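Local atomic coordinates of TRAP dicarboxylate transporter-DctP subunit (Desulfovibrio salexigens, PDB entry 4N6D), a protein that probably captures a small organic solute, perhaps a carboxylate, in the periplasm and hands it to a TRAP-type membrane transporter. Residues I30-A35 with I237-N242; N78-V83 with K137-L142; I90-L95 with T143-A148; F102-V107 with W125-K130. All blocks are in the same frame, centred on the assembly; numbering follows the deposited sequence.

Contact 1: I30-A35 with I237-N242; sequences ISLSYA and IIMNMN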
loop_
_atom_site.group_PDB
_atom_site.type_symbol
_atom_site.label_atom_id
_atom_site.label_comp_id
_atom_site.label_asym_id
_atom_site.label_seq_id
_atom_site.Cartn_x
_atom_site.Cartn_y
_atom_site.Cartn_z
ATOM N N ILE A 30 5.492 13.574 27.721
ATOM C CA ILE A 30 5.893 12.411 26.934
ATOM C C ILE A 30 6.215 12.920 25.551
ATOM O O ILE A 30 5.406 13.636 24.949
ATOM C CB ILE A 30 4.738 11.379 26.835
ATOM C CG1 ILE A 30 4.411 10.777 28.207
ATOM C CG2 ILE A 30 5.097 10.264 25.872
ATOM C CD1 ILE A 30 3.060 10.072 28.240
ATOM N N SER A 31 7.396 12.577 25.049
ATOM C CA SER A 31 7.859 13.080 23.767
ATOM C C SER A 31 8.205 11.884 22.905
ATOM O O SER A 31 8.986 11.023 23.316
ATOM C CB SER A 31 9.095 13.962 23.951
ATOM O OG SER A 31 9.511 14.554 22.717
ATOM N N LEU A 32 7.607 11.803 21.723
ATOM C CA LEU A 32 7.833 10.655 20.850
ATOM C C LEU A 32 8.367 11.092 19.489
ATOM O O LEU A 32 7.801 11.990 18.859
ATOM C CB LEU A 32 6.528 9.913 20.637
ATOM C CG LEU A 32 5.852 9.391 21.903
ATOM C CD1 LEU A 32 4.450 8.912 21.606
ATOM C CD2 LEU A 32 6.719 8.306 22.533
ATOM N N SER A 33 9.403 10.422 19.001
ATOM C CA SER A 33 9.889 10.643 17.650
ATOM C C SER A 33 9.245 9.638 16.692
ATOM O O SER A 33 9.048 8.486 17.052
ATOM C CB SER A 33 11.413 10.494 17.589
ATOM O OG SER A 33 11.773 9.216 18.097
ATOM N N TYR A 34 8.919 10.087 15.480
ATOM C CA TYR A 34 8.216 9.274 14.504
ATOM C C TYR A 34 9.006 9.353 13.194
ATOM O O TYR A 34 9.033 10.389 12.507
ATOM C CB TYR A 34 6.773 9.802 14.413
ATOM C CG TYR A 34 5.757 8.994 13.641
ATOM C CD1 TYR A 34 4.444 8.961 14.064
ATOM C CD2 TYR A 34 6.077 8.328 12.466
ATOM C CE1 TYR A 34 3.466 8.276 13.346
ATOM C CE2 TYR A 34 5.106 7.629 11.754
ATOM C CZ TYR A 34 3.801 7.621 12.199
ATOM O OH TYR A 34 2.801 6.964 11.518
ATOM N N ALA A 35 9.710 8.261 12.892
ATOM C CA ALA A 35 10.527 8.157 11.687
ATOM C C ALA A 35 9.667 7.707 10.515
ATOM O O ALA A 35 8.785 6.880 10.676
ATOM C CB ALA A 35 11.670 7.173 11.909
ATOM N N ILE A 237 2.675 0.831 11.042
ATOM C CA ILE A 237 3.285 1.811 11.945
ATOM C C ILE A 237 3.604 1.100 13.253
ATOM O O ILE A 237 2.714 0.569 13.935
ATOM C CB ILE A 237 2.370 3.010 12.187
ATOM C CG1 ILE A 237 1.953 3.669 10.852
ATOM C CG2 ILE A 237 3.055 4.000 13.137
ATOM C CD1 ILE A 237 3.130 4.076 9.948
ATOM N N ILE A 238 4.894 1.039 13.571
ATOM C CA ILE A 238 5.372 0.276 14.723
ATOM C C ILE A 238 5.951 1.199 15.781
ATOM O O ILE A 238 6.526 2.238 15.454
ATOM C CB ILE A 238 6.449 -0.793 14.311
ATOM C CG1 ILE A 238 7.608 -0.172 13.520
ATOM C CG2 ILE A 238 5.799 -1.931 13.509
ATOM C CD1 ILE A 238 8.847 -1.093 13.380
ATOM N N MET A 239 5.803 0.793 17.042
ATOM C CA MET A 239 6.337 1.555 18.155
ATOM C C MET A 239 7.228 0.665 19.019
ATOM O O MET A 239 6.923 -0.509 19.255
ATOM C CB MET A 239 5.180 2.122 18.976
ATOM C CG MET A 239 5.636 2.915 20.188
ATOM S SD MET A 239 4.280 3.790 20.983
ATOM C CE MET A 239 5.177 4.994 21.936
ATOM N N ASN A 240 8.326 1.246 19.482
ATOM C CA ASN A 240 9.266 0.563 20.368
ATOM C C ASN A 240 8.542 0.116 21.635
ATOM O O ASN A 240 7.744 0.875 22.194
ATOM C CB ASN A 240 10.395 1.529 20.720
ATOM C CG ASN A 240 11.305 0.982 21.774
ATOM O OD1 ASN A 240 11.063 1.179 22.961
ATOM N ND2 ASN A 240 12.376 0.308 21.355
ATOM N N MET A 241 8.777 -1.115 22.067
ATOM C CA MET A 241 8.039 -1.654 23.201
ATOM C C MET A 241 8.337 -0.926 24.507
ATOM O O MET A 241 7.428 -0.715 25.319
ATOM C CB MET A 241 8.302 -3.152 23.371
ATOM C CG MET A 241 7.385 -3.776 24.364
ATOM S SD MET A 241 5.738 -3.909 23.700
ATOM C CE MET A 241 6.023 -5.186 22.477
ATOM N N ASN A 242 9.590 -0.544 24.754
ATOM C CA ASN A 242 9.850 0.247 25.953
ATOM C C ASN A 242 9.112 1.586 25.935
ATOM O O ASN A 242 8.565 2.032 26.948
ATOM C CB ASN A 242 11.354 0.455 26.128
ATOM C CG ASN A 242 12.080 -0.839 26.368
ATOM O OD1 ASN A 242 12.789 -1.338 25.498
ATOM N ND2 ASN A 242 11.917 -1.385 27.538
#
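The phenol ring of Y34 meets I237 obliquely, with CG2 of I237 lying 3.8 Å from CZ of Y34, while the ring of W51 comes against the tyrosine with its plane turned by about 70°. Y34 and I237 lie on strands of the mixed five-stranded sheet in one α/β lobe of a periplasmic-binding-protein fold; W51 belongs to helix 43-58. Strands 30-35 and 234-240 are next-but-one neighbours there, and strand 90-94 runs between them; I90, from that middle strand, touches both Y34 and I237. Only side chains can bridge such a gap: the nearest CA atoms, those of Y34 and M239, are 8.7 Å apart.

Y34 has CG anti to its own nitrogen (chi1 -170°), which carries the ring across toward the far strand. The side chains meet at about a right angle, and the isoleucine gathers round the phenol oxygen: Y34 OH is 3.3 Å from I237 CD1 and 3.4 Å from I237 CG2. In this buried apolar setting the hydroxyl is satisfied by a hydrogen bond with NE2 of Q47.

Further along, M239 reaches out fully extended and offers its terminal methyl to the fork of L32. That pair also crosses at roughly a right angle, with M239 CE 3.7 Å from L32 CD2 and 4.0 Å from L32 CD1.

Contact 2: N78-V83 with K137-L142; sequences NTLRGV and KRFKVL. With I3C (5-amino-2,4,6-triiodobenzene-1,3-dicarboxylic acid), chain C.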
loop_
_atom_site.group_PDB
_atom_site.type_symbol
_atom_site.label_atom_id
_atom_site.label_comp_id
_atom_site.label_asym_id
_atom_site.label_seq_id
_atom_site.Cartn_x
_atom_site.Cartn_y
_atom_site.Cartn_z
ATOM N N ASN A 78 17.034 1.080 7.963
ATOM C CA ASN A 78 17.210 0.924 9.400
ATOM C C ASN A 78 15.996 1.301 10.254
ATOM O O ASN A 78 16.124 1.517 11.451
ATOM C CB ASN A 78 18.421 1.727 9.856
ATOM C CG ASN A 78 18.285 3.201 9.565
ATOM O OD1 ASN A 78 17.275 3.657 9.062
ATOM N ND2 ASN A 78 19.338 3.965 9.876
ATOM N N THR A 79 14.803 1.323 9.663
ATOM C CA THR A 79 13.615 1.632 10.442
ATOM C C THR A 79 13.273 0.498 11.406
ATOM O O THR A 79 13.003 0.742 12.579
ATOM C CB THR A 79 12.417 1.948 9.529
ATOM O OG1 THR A 79 12.594 3.251 8.966
ATOM C CG2 THR A 79 11.124 1.949 10.326
ATOM N N LEU A 80 13.290 -0.748 10.945
ATOM C CA LEU A 80 12.973 -1.869 11.855
ATOM C C LEU A 80 13.936 -1.967 13.007
ATOM O O LEU A 80 13.553 -1.995 14.188
ATOM C CB LEU A 80 12.975 -3.204 11.115
ATOM C CG LEU A 80 11.692 -3.567 10.400
ATOM C CD1 LEU A 80 11.917 -4.840 9.598
ATOM C CD2 LEU A 80 10.551 -3.764 11.389
ATOM N N ARG A 81 15.220 -2.024 12.700
ATOM C CA ARG A 81 16.196 -2.145 13.762
ATOM C C ARG A 81 16.235 -0.882 14.608
ATOM O O ARG A 81 16.372 -0.920 15.834
ATOM C CB ARG A 81 17.581 -2.406 13.184
ATOM C CG ARG A 81 18.557 -2.890 14.215
ATOM C CD ARG A 81 18.180 -4.285 14.728
ATOM N NE ARG A 81 19.081 -4.653 15.815
ATOM C CZ ARG A 81 18.712 -5.241 16.944
ATOM N NH1 ARG A 81 17.446 -5.576 17.149
ATOM N NH2 ARG A 81 19.633 -5.505 17.858
ATOM N N GLY A 82 16.116 0.259 13.941
ATOM C CA GLY A 82 16.136 1.529 14.641
ATOM C C GLY A 82 15.023 1.703 15.653
ATOM O O GLY A 82 15.222 2.225 16.747
ATOM N N VAL A 83 13.819 1.294 15.294
ATOM C CA VAL A 83 12.736 1.366 16.253
ATOM C C VAL A 83 12.951 0.338 17.383
ATOM O O VAL A 83 12.733 0.629 18.563
ATOM C CB VAL A 83 11.377 1.185 15.557
ATOM C CG1 VAL A 83 10.274 1.029 16.591
ATOM C CG2 VAL A 83 11.086 2.379 14.658
ATOM N N LYS A 137 5.792 -9.206 17.132
ATOM C CA LYS A 137 5.823 -9.390 18.581
ATOM C C LYS A 137 6.752 -8.438 19.332
ATOM O O LYS A 137 6.554 -8.196 20.529
ATOM C CB LYS A 137 6.207 -10.833 18.929
ATOM C CG LYS A 137 7.694 -11.132 18.729
ATOM C CD LYS A 137 8.067 -12.525 19.217
ATOM C CE LYS A 137 9.272 -12.492 20.147
ATOM N NZ LYS A 137 10.291 -13.526 19.766
ATOM N N ARG A 138 7.742 -7.881 18.644
ATOM C CA ARG A 138 8.705 -6.981 19.279
ATOM C C ARG A 138 8.188 -5.559 19.414
ATOM O O ARG A 138 8.822 -4.732 20.077
ATOM C CB ARG A 138 9.984 -6.949 18.474
ATOM C CG ARG A 138 10.621 -8.309 18.356
ATOM C CD ARG A 138 11.898 -8.390 19.110
ATOM N NE ARG A 138 12.575 -9.647 18.807
ATOM C CZ ARG A 138 12.759 -10.643 19.660
ATOM N NH1 ARG A 138 13.398 -11.738 19.256
ATOM N NH2 ARG A 138 12.320 -10.549 20.910
ATOM N N PHE A 139 7.060 -5.274 18.770
ATOM C CA PHE A 139 6.552 -3.903 18.675
ATOM C C PHE A 139 5.124 -3.771 19.156
ATOM O O PHE A 139 4.385 -4.756 19.209
ATOM C CB PHE A 139 6.566 -3.444 17.217
ATOM C CG PHE A 139 7.891 -3.572 16.562
ATOM C CD1 PHE A 139 8.923 -2.710 16.888
ATOM C CD2 PHE A 139 8.112 -4.543 15.614
ATOM C CE1 PHE A 139 10.167 -2.826 16.271
ATOM C CE2 PHE A 139 9.354 -4.677 15.013
ATOM C CZ PHE A 139 10.372 -3.825 15.335
ATOM N N LYS A 140 4.725 -2.554 19.490
ATOM C CA LYS A 140 3.311 -2.202 19.470
ATOM C C LYS A 140 2.966 -1.770 18.046
ATOM O O LYS A 140 3.618 -0.888 17.489
ATOM C CB LYS A 140 3.007 -1.063 20.432
ATOM C CG LYS A 140 1.587 -0.497 20.250
ATOM C CD LYS A 140 0.501 -1.503 20.614
ATOM C CE LYS A 140 -0.870 -0.853 20.499
ATOM N NZ LYS A 140 -1.947 -1.699 21.045
ATOM N N VAL A 141 1.966 -2.409 17.447
ATOM C CA VAL A 141 1.501 -1.997 16.138
ATOM C C VAL A 141 0.450 -0.904 16.322
ATOM O O VAL A 141 -0.645 -1.177 16.834
ATOM C CB VAL A 141 0.941 -3.180 15.339
ATOM C CG1 VAL A 141 0.395 -2.706 14.010
ATOM C CG2 VAL A 141 2.033 -4.241 15.124
ATOM N N LEU A 142 0.796 0.328 15.958
ATOM C CA LEU A 142 -0.072 1.478 16.218
ATOM C C LEU A 142 -1.188 1.585 15.189
ATOM O O LEU A 142 -2.292 2.014 15.527
ATOM C CB LEU A 142 0.723 2.786 16.214
ATOM C CG LEU A 142 1.682 2.892 17.396
ATOM C CD1 LEU A 142 2.512 4.143 17.224
ATOM C CD2 LEU A 142 0.900 2.943 18.673
HETATM I I3 I3C C . 16.057 -10.384 25.242
HETATM I I2 I3C C . 16.042 -8.754 19.393
HETATM I I1 I3C C . 18.997 -5.488 23.443
HETATM O O8 I3C C . 18.894 -8.349 25.750
HETATM O O9 I3C C . 17.224 -6.949 26.067
HETATM C C10 I3C C . 17.834 -6.457 20.635
HETATM N N13 I3C C . 15.389 -10.485 22.048
HETATM C C1 I3C C . 17.406 -8.010 23.958
HETATM C C6 I3C C . 16.619 -9.107 23.664
HETATM C C5 I3C C . 16.204 -9.359 22.367
HETATM C C4 I3C C . 16.616 -8.488 21.388
HETATM C C3 I3C C . 17.396 -7.392 21.690
HETATM C C2 I3C C . 17.806 -7.151 22.972
HETATM C C7 I3C C . 17.862 -7.751 25.340
HETATM O O11 I3C C . 17.159 -5.434 20.350
HETATM O O12 I3C C . 18.909 -6.713 20.042
#
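F139 points its ring at helix 79-85 and fits between L80 and V83, one helical turn apart. With CG anti to the carbonyl carbon (chi1 -55°), the ring is held out toward the helix, CE1, CE2 and CZ foremost. L80 crosses it at about a right angle, L80 CD2 lying 3.9 Å from F139 CE2; V83, whose CG1 is turned anti to the backbone nitrogen, brings that methyl obliquely to within 3.9 Å of F139 CE1. The carbonyl oxygen of L80 lies at the ring edge, near its plane, 3.8 Å from F139 CZ. One face of the ring is covered over its centre by CB of R138, and I238 packs against F139 as well.

The helix belongs to a β-α-β crossover from strand 63-68 to the parallel strand 90-94, and here it packs on the sheet near one of its two edge strands, 139-146.

Past this apolar patch, R81 and R138 turn to a bound triiodo-isophthalate, the compound used for phasing. R81 bends at chi2 (67°) and presents two nitrogens to one carboxylate: NH2 of R81 gives a nearly straight bond to O12 of the ligand (2.6 Å, 177°), whereas NH1 of R81 reaches O11 at 3.2 Å along a more bent path. R138, also bent at chi2, is layered instead: K137 CE lies over one guanidinium face and iodine I2 over the opposite one, both toward the rim. M84 completes this site.

Contact 3: I90-L95 with T143-A148; sequences IGCVSL and TMFASA. With EDO (1,2-ethanediol), chain E.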
loop_
_atom_site.group_PDB
_atom_site.type_symbol
_atom_site.label_atom_id
_atom_site.label_comp_id
_atom_site.label_asym_id
_atom_site.label_seq_id
_atom_site.Cartn_x
_atom_site.Cartn_y
_atom_site.Cartn_z
ATOM N N ILE A 90 8.827 5.513 17.053
ATOM C CA ILE A 90 7.827 5.051 16.103
ATOM C C ILE A 90 8.411 5.107 14.722
ATOM O O ILE A 90 9.248 5.966 14.424
ATOM C CB ILE A 90 6.570 5.973 16.138
ATOM C CG1 ILE A 90 5.953 5.991 17.530
ATOM C CG2 ILE A 90 5.546 5.540 15.072
ATOM C CD1 ILE A 90 4.895 7.109 17.683
ATOM N N GLY A 91 8.017 4.173 13.875
ATOM C CA GLY A 91 8.478 4.163 12.497
ATOM C C GLY A 91 7.461 3.540 11.557
ATOM O O GLY A 91 6.558 2.819 11.995
ATOM N N CYS A 92 7.630 3.843 10.272
ATOM C CA CYS A 92 6.766 3.368 9.177
ATOM C C CYS A 92 7.486 2.333 8.329
ATOM O O CYS A 92 8.574 2.593 7.771
ATOM C CB CYS A 92 6.372 4.539 8.299
ATOM S SG CYS A 92 5.249 4.067 6.935
ATOM N N VAL A 93 6.871 1.161 8.225
ATOM C CA VAL A 93 7.450 0.050 7.489
ATOM C C VAL A 93 6.608 -0.314 6.271
ATOM O O VAL A 93 5.414 -0.547 6.387
ATOM C CB VAL A 93 7.601 -1.177 8.385
ATOM C CG1 VAL A 93 8.168 -2.357 7.596
ATOM C CG2 VAL A 93 8.486 -0.856 9.605
ATOM N N SER A 94 7.248 -0.380 5.106
ATOM C CA SER A 94 6.637 -0.937 3.903
ATOM C C SER A 94 6.953 -2.424 3.894
ATOM O O SER A 94 8.090 -2.815 3.683
ATOM C CB SER A 94 7.210 -0.266 2.655
ATOM O OG SER A 94 6.653 -0.831 1.473
ATOM N N LEU A 95 5.956 -3.266 4.139
ATOM C CA LEU A 95 6.247 -4.676 4.381
ATOM C C LEU A 95 6.938 -5.366 3.204
ATOM O O LEU A 95 7.759 -6.252 3.409
ATOM C CB LEU A 95 4.982 -5.455 4.754
ATOM C CG LEU A 95 4.089 -4.857 5.842
ATOM C CD1 LEU A 95 2.943 -5.850 6.152
ATOM C CD2 LEU A 95 4.858 -4.540 7.127
ATOM N N THR A 143 -0.873 1.292 13.933
ATOM C CA THR A 143 -1.886 1.239 12.868
ATOM C C THR A 143 -1.274 0.517 11.671
ATOM O O THR A 143 -0.082 0.201 11.664
ATOM C CB THR A 143 -2.450 2.636 12.450
ATOM O OG1 THR A 143 -3.634 2.450 11.658
ATOM C CG2 THR A 143 -1.436 3.425 11.663
ATOM N N MET A 144 -2.105 0.211 10.686
ATOM C CA MET A 144 -1.635 -0.327 9.417
ATOM C C MET A 144 -2.483 0.290 8.338
ATOM O O MET A 144 -3.592 0.760 8.595
ATOM C CB MET A 144 -1.766 -1.838 9.358
ATOM C CG MET A 144 -0.954 -2.528 10.450
ATOM S SD MET A 144 -1.150 -4.294 10.357
ATOM C CE MET A 144 0.095 -4.664 9.130
ATOM N N PHE A 145 -1.954 0.302 7.120
ATOM C CA PHE A 145 -2.709 0.793 5.977
ATOM C C PHE A 145 -2.056 0.325 4.688
ATOM O O PHE A 145 -0.998 -0.271 4.710
ATOM C CB PHE A 145 -2.824 2.316 6.002
ATOM C CG PHE A 145 -1.519 3.017 6.172
ATOM C CD1 PHE A 145 -0.673 3.202 5.101
ATOM C CD2 PHE A 145 -1.146 3.511 7.408
ATOM C CE1 PHE A 145 0.557 3.851 5.268
ATOM C CE2 PHE A 145 0.076 4.168 7.579
ATOM C CZ PHE A 145 0.924 4.325 6.516
ATOM N N ALA A 146 -2.716 0.584 3.577
ATOM C CA ALA A 146 -2.247 0.130 2.274
ATOM C C ALA A 146 -2.329 1.249 1.265
ATOM O O ALA A 146 -3.169 2.149 1.368
ATOM C CB ALA A 146 -3.076 -1.044 1.774
ATOM N N SER A 147 -1.469 1.168 0.251
ATOM C CA SER A 147 -1.547 2.064 -0.885
ATOM C C SER A 147 -2.846 1.838 -1.667
ATOM O O SER A 147 -3.597 0.908 -1.384
ATOM C CB SER A 147 -0.364 1.792 -1.797
ATOM O OG SER A 147 -0.537 0.550 -2.470
ATOM N N ALA A 148 -3.100 2.689 -2.655
ATOM C CA ALA A 148 -4.112 2.425 -3.656
ATOM C C ALA A 148 -3.581 1.334 -4.561
ATOM O O ALA A 148 -2.370 1.079 -4.591
ATOM C CB ALA A 148 -4.407 3.671 -4.464
HETATM C C1 EDO E . 11.004 0.575 4.933
HETATM O O1 EDO E . 10.077 -0.508 4.886
HETATM C C2 EDO E . 11.206 0.849 6.408
HETATM O O2 EDO E . 11.445 -0.424 7.034
#
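C92 and F145 approach each other obliquely, SG of C92 lying 4.4 Å from CZ of F145, so the cysteine meets the far end of the phenyl ring. F145 has a chi1 of 51°, with CG held between the backbone nitrogen and the carbonyl carbon, and its ring projects from strand 139-146 back toward strand 90-94. The ring of F235, only about 20° from parallel, lies against it, and C92 touches F235 too.

L95 and M144 make the second, equally light touch, with L95 CD1 4.3 Å from M144 CE. The methionine runs straight through chi2 and then turns at chi3 (85°), which swings its methyl to the leucine. L124 and Y128 of helix 117-131 touch M144.

Strand 234-240 runs antiparallel between the two strands, so this is contact across a middle strand of the sheet: the CA atoms of C92 and M144 are still 9.2 Å apart. The order 2-1-3-5-4 is that of type II periplasmic binding proteins. Strands 234-240 and 139-146 adjoin the links to the second lobe, and the centre of the contact lies about 7 Å from the centre of the chain.

Beyond strand 139-146, S147 OG donates to the carbonyl oxygen of A148 (2.9 Å), from above the carbonyl plane, and is also bonded to the backbone N of Y233. On strand 90-94, S94 N donates to O1 of an ethanediol at 2.8 Å; this small molecule, probably from the crystallisation liquor, is bonded to NE2 of H98 as well.

Contact 4: F102-V107 with W125-K130; sequences FPLSSV and WDLYTK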
loop_
_atom_site.group_PDB
_atom_site.type_symbol
_atom_site.label_atom_id
_atom_site.label_comp_id
_atom_site.label_asym_id
_atom_site.label_seq_id
_atom_site.Cartn_x
_atom_site.Cartn_y
_atom_site.Cartn_z
ATOM N N PHE A 102 7.647 -10.773 7.288
ATOM C CA PHE A 102 6.203 -10.658 7.566
ATOM C C PHE A 102 5.412 -11.741 6.838
ATOM O O PHE A 102 4.632 -11.457 5.942
ATOM C CB PHE A 102 5.719 -9.273 7.150
ATOM C CG PHE A 102 6.484 -8.167 7.824
ATOM C CD1 PHE A 102 6.255 -7.865 9.142
ATOM C CD2 PHE A 102 7.446 -7.443 7.131
ATOM C CE1 PHE A 102 6.962 -6.866 9.768
ATOM C CE2 PHE A 102 8.164 -6.445 7.780
ATOM C CZ PHE A 102 7.906 -6.163 9.083
ATOM N N PRO A 103 5.616 -12.998 7.227
ATOM C CA PRO A 103 4.985 -14.091 6.474
ATOM C C PRO A 103 3.475 -14.043 6.462
ATOM O O PRO A 103 2.881 -14.547 5.499
ATOM C CB PRO A 103 5.455 -15.343 7.206
ATOM C CG PRO A 103 5.986 -14.872 8.518
ATOM C CD PRO A 103 6.542 -13.512 8.252
ATOM N N LEU A 104 2.850 -13.495 7.499
ATOM C CA LEU A 104 1.376 -13.411 7.474
ATOM C C LEU A 104 0.914 -12.171 6.743
ATOM O O LEU A 104 0.165 -12.273 5.765
ATOM C CB LEU A 104 0.767 -13.433 8.876
ATOM C CG LEU A 104 -0.761 -13.594 8.813
ATOM C CD1 LEU A 104 -1.217 -14.621 9.830
ATOM C CD2 LEU A 104 -1.380 -12.260 9.059
ATOM N N SER A 105 1.347 -10.992 7.210
ATOM C CA SER A 105 0.810 -9.736 6.689
ATOM C C SER A 105 1.176 -9.483 5.241
ATOM O O SER A 105 0.477 -8.740 4.551
ATOM C CB SER A 105 1.238 -8.543 7.545
ATOM O OG SER A 105 0.805 -8.712 8.903
ATOM N N SER A 106 2.271 -10.084 4.780
ATOM C CA SER A 106 2.674 -9.992 3.372
ATOM C C SER A 106 1.613 -10.527 2.389
ATOM O O SER A 106 1.721 -10.333 1.182
ATOM C CB SER A 106 3.999 -10.713 3.152
ATOM O OG SER A 106 3.909 -12.088 3.463
ATOM N N VAL A 107 0.598 -11.214 2.909
ATOM C CA VAL A 107 -0.482 -11.688 2.043
ATOM C C VAL A 107 -1.053 -10.497 1.297
ATOM O O VAL A 107 -1.498 -10.611 0.123
ATOM C CB VAL A 107 -1.579 -12.428 2.848
ATOM C CG1 VAL A 107 -2.335 -11.476 3.751
ATOM C CG2 VAL A 107 -2.528 -13.162 1.910
ATOM N N TRP A 125 -5.881 -4.069 8.645
ATOM C CA TRP A 125 -5.955 -3.834 10.093
ATOM C C TRP A 125 -6.769 -4.943 10.764
ATOM O O TRP A 125 -6.375 -5.474 11.817
ATOM C CB TRP A 125 -6.575 -2.457 10.377
ATOM C CG TRP A 125 -6.758 -2.238 11.827
ATOM C CD1 TRP A 125 -7.938 -2.270 12.517
ATOM C CD2 TRP A 125 -5.731 -2.022 12.796
ATOM N NE1 TRP A 125 -7.708 -2.075 13.858
ATOM C CE2 TRP A 125 -6.362 -1.902 14.054
ATOM C CE3 TRP A 125 -4.338 -1.908 12.722
ATOM C CZ2 TRP A 125 -5.646 -1.685 15.227
ATOM C CZ3 TRP A 125 -3.629 -1.673 13.893
ATOM C CH2 TRP A 125 -4.282 -1.559 15.122
ATOM N N ASP A 126 -7.912 -5.296 10.169
ATOM C CA ASP A 126 -8.723 -6.370 10.720
ATOM C C ASP A 126 -7.982 -7.713 10.728
ATOM O O ASP A 126 -8.103 -8.494 11.685
ATOM C CB ASP A 126 -10.044 -6.558 9.960
ATOM C CG ASP A 126 -11.089 -5.522 10.303
ATOM O OD1 ASP A 126 -10.885 -4.722 11.242
ATOM O OD2 ASP A 126 -12.163 -5.567 9.655
ATOM N N LEU A 127 -7.239 -8.003 9.662
ATOM C CA LEU A 127 -6.524 -9.257 9.601
ATOM C C LEU A 127 -5.465 -9.295 10.696
ATOM O O LEU A 127 -5.310 -10.311 11.377
ATOM C CB LEU A 127 -5.898 -9.491 8.218
ATOM C CG LEU A 127 -5.281 -10.877 8.077
ATOM C CD1 LEU A 127 -6.366 -11.939 7.809
ATOM C CD2 LEU A 127 -4.195 -10.914 6.991
ATOM N N TYR A 128 -4.737 -8.192 10.850
ATOM C CA TYR A 128 -3.730 -8.092 11.894
ATOM C C TYR A 128 -4.364 -8.284 13.266
ATOM O O TYR A 128 -3.850 -9.036 14.092
ATOM C CB TYR A 128 -2.978 -6.747 11.836
ATOM C CG TYR A 128 -2.280 -6.488 13.148
ATOM C CD1 TYR A 128 -1.114 -7.166 13.469
ATOM C CD2 TYR A 128 -2.851 -5.655 14.096
ATOM C CE1 TYR A 128 -0.513 -6.980 14.682
ATOM C CE2 TYR A 128 -2.249 -5.469 15.313
ATOM C CZ TYR A 128 -1.093 -6.129 15.592
ATOM O OH TYR A 128 -0.493 -5.936 16.816
ATOM N N THR A 129 -5.481 -7.616 13.517
ATOM C CA THR A 129 -6.112 -7.672 14.822
ATOM C C THR A 129 -6.589 -9.095 15.141
ATOM O O THR A 129 -6.550 -9.541 16.298
ATOM C CB THR A 129 -7.292 -6.708 14.896
ATOM O OG1 THR A 129 -6.789 -5.367 14.796
ATOM C CG2 THR A 129 -8.037 -6.889 16.204
ATOM N N LYS A 130 -7.027 -9.803 14.111
ATOM C CA LYS A 130 -7.510 -11.160 14.279
ATOM C C LYS A 130 -6.384 -12.151 14.572
ATOM O O LYS A 130 -6.523 -13.024 15.431
ATOM C CB LYS A 130 -8.288 -11.612 13.041
ATOM C CG LYS A 130 -8.772 -13.045 13.145
ATOM C CD LYS A 130 -9.538 -13.493 11.924
ATOM C CE LYS A 130 -10.157 -14.855 12.177
ATOM N NZ LYS A 130 -11.098 -15.236 11.116
#
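L127 reaches from helix 117-131 to L104 and V107 with a single methyl, and that apolar touch is all that joins the two segments closely. CD2 of L127 is 3.7 Å from CD2 of L104 and 3.8 Å from CG1 of V107, so it is shared between methyls of two residues three positions apart, L104 just before the 3-10 segment and V107 in it. In L127, CG stands anti to the backbone nitrogen (chi1 -173°), which carries the branch toward the loop, where chi2 (79°) sets CD2 against both partners; both approach it at a slant. V325 of helix 322-337 also packs on L104 and V107. In this periplasmic-binding-protein fold the loop lies between strand 90-94 and helix 117-131, and the helix precedes strand 139-146.

The hydrogen bonds work within each segment. F102 O takes two donors from S106 on opposite faces of its carbonyl plane, OG at 2.7 Å and the backbone N at 3.0 Å, and V107 N follows with the i to i-3 bond of a 3-10 turn to L104 O. The helix repeats the theme: W125 O accepts from T129 N, 2.9 Å away, and from T129 OG1 at 3.0 Å, again from opposite faces. T129 OG1 also lies over one face of the W125 indole, toward its rim.

E135 takes hydrogen bonds from the backbone N of L104 and S105; the salt bridges belong to the helix, D126 with K335 and R260, K130 with D328. Loop and helix are thus each held by polar bonds that do not run between them, and where they meet the grip is hydrophobic, giving close fit without fixed bond directions.

How the contacts relate
All four are buried contacts, though L80 in contact 2 is partly exposed and that contact opens at one side onto partly exposed and exposed arginines that meet the ligand. Contacts 1, 2 and 3 share one five-stranded sheet: contacts 1 and 3 each skip a strand, contact 2 sets a helix on its face, and strand 139-146 serves contacts 2 and 3. Contact 4 lies outside the sheet, nested along the chain within the loops closed by the others, and reaches contact 3 where Y128 and W125 pack on M144 and T143. The crossings are mostly apolar side-chain contacts; R81 hydrogen-bonds the ligand carboxylate in contact 2, and salt bridges occur beside contact 4.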